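M152 protein (Murid herpesvirus 1, PDB 4G59) is an MHC class I-like viral glycoprotein that probably aids immune evasion by binding a host protein of the MHC class I-like kind. Local coordinates at residues S27-S38 and F74-I85. Sequence-based numbering, arbitrary orientation.
Sequences SYREGPEMFRHS and FVEQERFVYEYI
H37 and F74 form the close-packed end of this contact. Their rings lie nearly parallel but slid apart, with planes at 27°, and each CB sits over the other's ring: H37 CB is 3.5 Å from the F74 centroid. Histidine suits the spot because its edge still offers two nitrogens. ND1 shares a 2.6 Å hydrogen bond with S27 OG. NE2 donates one of 2.8 Å to the anti lone pair of E78 OE1, the carboxylate almost coplanar with the imidazole. Together the two bonds fix the ring's rotation and give the buried nitrogens and S27 hydroxyl partners. Helix 68-89 here lies across the antiparallel sheet containing strands 22-31 and 34-40, the helix-on-sheet platform of MHC class I-like folds. E78 serves F35 too: its CG makes a CH-pi contact over the ring face, 3.6 Å from the centroid, and its carboxylate lies parallel to the ring. Beneath the helix, compact V81 meets the F35 edge and packs on V95 and F97. Toward the type II turn from G31 to M34 the contact thins out. R29, CG anti to the backbone N (chi1 -174°), runs its aliphatic chain past V81, CD to CG1 3.5 Å. G31 O and I85 CG2 lie over guanidinium faces, with exposed Y82 at the solvent margin.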
# COMPACT_ATOMS: atom_id res chain seq x y z
N SER B 27 -5.67 5.36 11.32
CA SER B 27 -6.81 4.46 11.36
C SER B 27 -7.57 4.48 10.04
O SER B 27 -8.05 5.54 9.57
CB SER B 27 -7.73 4.77 12.53
OG SER B 27 -7.17 4.25 13.72
N TYR B 28 -7.65 3.30 9.45
CA TYR B 28 -8.27 3.10 8.16
C TYR B 28 -9.43 2.16 8.33
O TYR B 28 -9.24 0.96 8.65
CB TYR B 28 -7.25 2.46 7.21
CG TYR B 28 -7.82 1.99 5.88
CD1 TYR B 28 -8.72 2.76 5.17
CD2 TYR B 28 -7.40 0.78 5.32
CE1 TYR B 28 -9.22 2.34 3.96
CE2 TYR B 28 -7.90 0.36 4.09
CZ TYR B 28 -8.81 1.14 3.42
OH TYR B 28 -9.32 0.72 2.20
N ARG B 29 -10.63 2.68 8.11
CA ARG B 29 -11.82 1.83 8.10
C ARG B 29 -12.08 1.35 6.70
O ARG B 29 -12.40 2.13 5.80
CB ARG B 29 -13.04 2.56 8.64
CG ARG B 29 -14.23 1.63 8.76
CD ARG B 29 -15.47 2.35 9.23
NE ARG B 29 -16.46 1.38 9.68
CZ ARG B 29 -17.35 0.81 8.87
NH1 ARG B 29 -17.40 1.12 7.58
NH2 ARG B 29 -18.20 -0.07 9.38
N GLU B 30 -11.97 0.04 6.53
CA GLU B 30 -12.08 -0.61 5.24
C GLU B 30 -13.50 -1.13 5.03
O GLU B 30 -14.07 -1.02 3.93
CB GLU B 30 -11.10 -1.78 5.24
CG GLU B 30 -10.98 -2.52 3.96
CD GLU B 30 -10.08 -3.71 4.12
OE1 GLU B 30 -10.11 -4.33 5.21
OE2 GLU B 30 -9.33 -4.02 3.16
N GLY B 31 -14.05 -1.71 6.09
CA GLY B 31 -15.42 -2.18 6.08
C GLY B 31 -15.95 -2.35 7.49
O GLY B 31 -15.34 -1.89 8.44
N PRO B 32 -17.11 -3.02 7.62
CA PRO B 32 -17.73 -3.28 8.93
C PRO B 32 -16.77 -3.99 9.87
O PRO B 32 -16.35 -5.09 9.55
CB PRO B 32 -18.90 -4.20 8.58
CG PRO B 32 -19.27 -3.79 7.16
CD PRO B 32 -17.95 -3.47 6.50
N GLU B 33 -16.43 -3.37 10.99
CA GLU B 33 -15.47 -3.93 11.93
C GLU B 33 -14.16 -4.39 11.28
O GLU B 33 -13.54 -5.37 11.71
CB GLU B 33 -16.10 -5.07 12.74
CG GLU B 33 -17.26 -4.59 13.60
CD GLU B 33 -17.89 -5.70 14.40
OE1 GLU B 33 -17.42 -6.85 14.34
OE2 GLU B 33 -18.88 -5.40 15.10
N MET B 34 -13.76 -3.66 10.23
CA MET B 34 -12.52 -3.95 9.52
C MET B 34 -11.64 -2.71 9.48
O MET B 34 -11.82 -1.83 8.64
CB MET B 34 -12.79 -4.48 8.12
CG MET B 34 -13.58 -5.77 8.10
SD MET B 34 -12.60 -7.25 8.38
CE MET B 34 -11.77 -7.31 6.80
N PHE B 35 -10.68 -2.66 10.41
CA PHE B 35 -9.78 -1.52 10.53
C PHE B 35 -8.32 -1.96 10.42
O PHE B 35 -7.94 -3.05 10.87
CB PHE B 35 -9.99 -0.80 11.88
CG PHE B 35 -11.36 -0.17 12.04
CD1 PHE B 35 -11.53 1.20 11.91
CD2 PHE B 35 -12.47 -0.96 12.35
CE1 PHE B 35 -12.79 1.78 12.06
CE2 PHE B 35 -13.74 -0.38 12.51
CZ PHE B 35 -13.90 0.97 12.37
N ARG B 36 -7.50 -1.12 9.81
CA ARG B 36 -6.07 -1.30 9.91
C ARG B 36 -5.58 -0.12 10.74
O ARG B 36 -5.77 1.03 10.36
CB ARG B 36 -5.40 -1.33 8.54
CG ARG B 36 -3.89 -1.70 8.58
CD ARG B 36 -3.16 -1.22 7.32
NE ARG B 36 -3.26 0.23 7.24
CZ ARG B 36 -3.27 0.93 6.11
NH1 ARG B 36 -3.18 0.29 4.95
NH2 ARG B 36 -3.37 2.27 6.15
N HIS B 37 -4.98 -0.42 11.89
CA HIS B 37 -4.37 0.62 12.72
C HIS B 37 -2.84 0.51 12.65
O HIS B 37 -2.28 -0.59 12.53
CB HIS B 37 -4.84 0.51 14.18
CG HIS B 37 -6.33 0.54 14.37
ND1 HIS B 37 -7.08 1.68 14.18
CD2 HIS B 37 -7.19 -0.42 14.77
CE1 HIS B 37 -8.35 1.42 14.45
NE2 HIS B 37 -8.44 0.15 14.80
N SER B 38 -2.16 1.65 12.74
CA SER B 38 -0.70 1.65 12.72
C SER B 38 -0.14 2.89 13.39
O SER B 38 -0.73 3.97 13.33
CB SER B 38 -0.17 1.63 11.29
OG SER B 38 -0.55 2.83 10.66
N PHE B 74 -7.20 3.54 19.64
CA PHE B 74 -7.69 2.86 18.45
C PHE B 74 -9.08 2.29 18.66
O PHE B 74 -9.89 2.27 17.73
CB PHE B 74 -6.75 1.74 18.01
CG PHE B 74 -5.47 2.22 17.41
CD1 PHE B 74 -5.47 3.25 16.47
CD2 PHE B 74 -4.25 1.65 17.78
CE1 PHE B 74 -4.29 3.70 15.90
CE2 PHE B 74 -3.06 2.08 17.21
CZ PHE B 74 -3.08 3.11 16.28
N VAL B 75 -9.34 1.80 19.87
CA VAL B 75 -10.69 1.38 20.24
C VAL B 75 -11.65 2.56 20.08
O VAL B 75 -12.76 2.39 19.58
CB VAL B 75 -10.76 0.75 21.65
CG1 VAL B 75 -12.19 0.74 22.19
CG2 VAL B 75 -10.20 -0.65 21.61
N GLU B 76 -11.19 3.75 20.47
CA GLU B 76 -12.01 4.94 20.28
C GLU B 76 -12.23 5.24 18.81
O GLU B 76 -13.34 5.56 18.42
CB GLU B 76 -11.41 6.16 21.00
CG GLU B 76 -12.07 7.51 20.64
CD GLU B 76 -13.56 7.60 21.00
OE1 GLU B 76 -14.07 6.72 21.73
OE2 GLU B 76 -14.24 8.55 20.54
N GLN B 77 -11.17 5.13 18.00
CA GLN B 77 -11.32 5.41 16.56
C GLN B 77 -12.32 4.46 15.93
O GLN B 77 -13.06 4.84 15.04
CB GLN B 77 -9.99 5.35 15.80
CG GLN B 77 -8.90 6.31 16.28
CD GLN B 77 -9.36 7.75 16.42
OE1 GLN B 77 -9.91 8.34 15.49
NE2 GLN B 77 -9.10 8.33 17.59
N GLU B 78 -12.38 3.22 16.41
CA GLU B 78 -13.30 2.26 15.83
C GLU B 78 -14.76 2.66 16.07
O GLU B 78 -15.58 2.66 15.14
CB GLU B 78 -12.99 0.84 16.31
CG GLU B 78 -11.70 0.29 15.72
CD GLU B 78 -11.51 -1.18 15.93
OE1 GLU B 78 -10.37 -1.66 15.73
OE2 GLU B 78 -12.48 -1.89 16.25
N ARG B 79 -15.06 3.02 17.32
CA ARG B 79 -16.34 3.63 17.67
C ARG B 79 -16.59 4.92 16.89
O ARG B 79 -17.63 5.06 16.25
CB ARG B 79 -16.37 3.94 19.17
CG ARG B 79 -17.78 4.12 19.71
CD ARG B 79 -17.81 4.94 20.98
NE ARG B 79 -17.10 6.21 20.86
CZ ARG B 79 -17.59 7.30 20.28
NH1 ARG B 79 -18.81 7.28 19.76
NH2 ARG B 79 -16.87 8.41 20.22
N PHE B 80 -15.65 5.86 16.94
CA PHE B 80 -15.85 7.16 16.31
C PHE B 80 -16.14 7.07 14.81
O PHE B 80 -17.04 7.72 14.29
CB PHE B 80 -14.64 8.07 16.56
CG PHE B 80 -14.62 9.33 15.70
CD1 PHE B 80 -15.60 10.31 15.85
CD2 PHE B 80 -13.62 9.54 14.76
CE1 PHE B 80 -15.58 11.48 15.06
CE2 PHE B 80 -13.58 10.70 13.96
CZ PHE B 80 -14.57 11.67 14.11
N VAL B 81 -15.35 6.26 14.11
CA VAL B 81 -15.43 6.15 12.66
C VAL B 81 -16.71 5.41 12.26
O VAL B 81 -17.29 5.68 11.20
CB VAL B 81 -14.15 5.48 12.06
CG1 VAL B 81 -14.28 5.30 10.57
CG2 VAL B 81 -12.91 6.32 12.36
N TYR B 82 -17.15 4.49 13.12
CA TYR B 82 -18.40 3.77 12.90
C TYR B 82 -19.60 4.72 12.97
O TYR B 82 -20.43 4.74 12.05
CB TYR B 82 -18.57 2.62 13.89
CG TYR B 82 -19.97 2.04 13.92
CD1 TYR B 82 -20.44 1.25 12.88
CD2 TYR B 82 -20.83 2.29 14.99
CE1 TYR B 82 -21.72 0.72 12.91
CE2 TYR B 82 -22.11 1.76 15.02
CZ TYR B 82 -22.55 0.99 13.97
OH TYR B 82 -23.82 0.46 13.99
N GLU B 83 -19.71 5.51 14.04
CA GLU B 83 -20.76 6.53 14.14
C GLU B 83 -20.73 7.45 12.93
O GLU B 83 -21.75 7.66 12.28
CB GLU B 83 -20.64 7.37 15.40
CG GLU B 83 -20.49 6.60 16.69
CD GLU B 83 -21.71 5.79 17.06
OE1 GLU B 83 -22.84 6.33 16.96
OE2 GLU B 83 -21.55 4.61 17.45
N TYR B 84 -19.55 8.01 12.63
CA TYR B 84 -19.39 8.98 11.55
C TYR B 84 -19.94 8.44 10.25
O TYR B 84 -20.75 9.09 9.59
CB TYR B 84 -17.92 9.33 11.38
CG TYR B 84 -17.60 10.25 10.22
CD1 TYR B 84 -18.48 11.23 9.80
CD2 TYR B 84 -16.39 10.14 9.55
CE1 TYR B 84 -18.17 12.07 8.74
CE2 TYR B 84 -16.07 10.98 8.49
CZ TYR B 84 -16.96 11.94 8.09
OH TYR B 84 -16.65 12.77 7.04
N ILE B 85 -19.49 7.23 9.89
CA ILE B 85 -19.89 6.60 8.63
C ILE B 85 -21.41 6.37 8.54
O ILE B 85 -22.04 6.73 7.54
CB ILE B 85 -19.11 5.27 8.40
CG1 ILE B 85 -17.73 5.56 7.83
CG2 ILE B 85 -19.88 4.35 7.47
CD1 ILE B 85 -17.77 6.25 6.48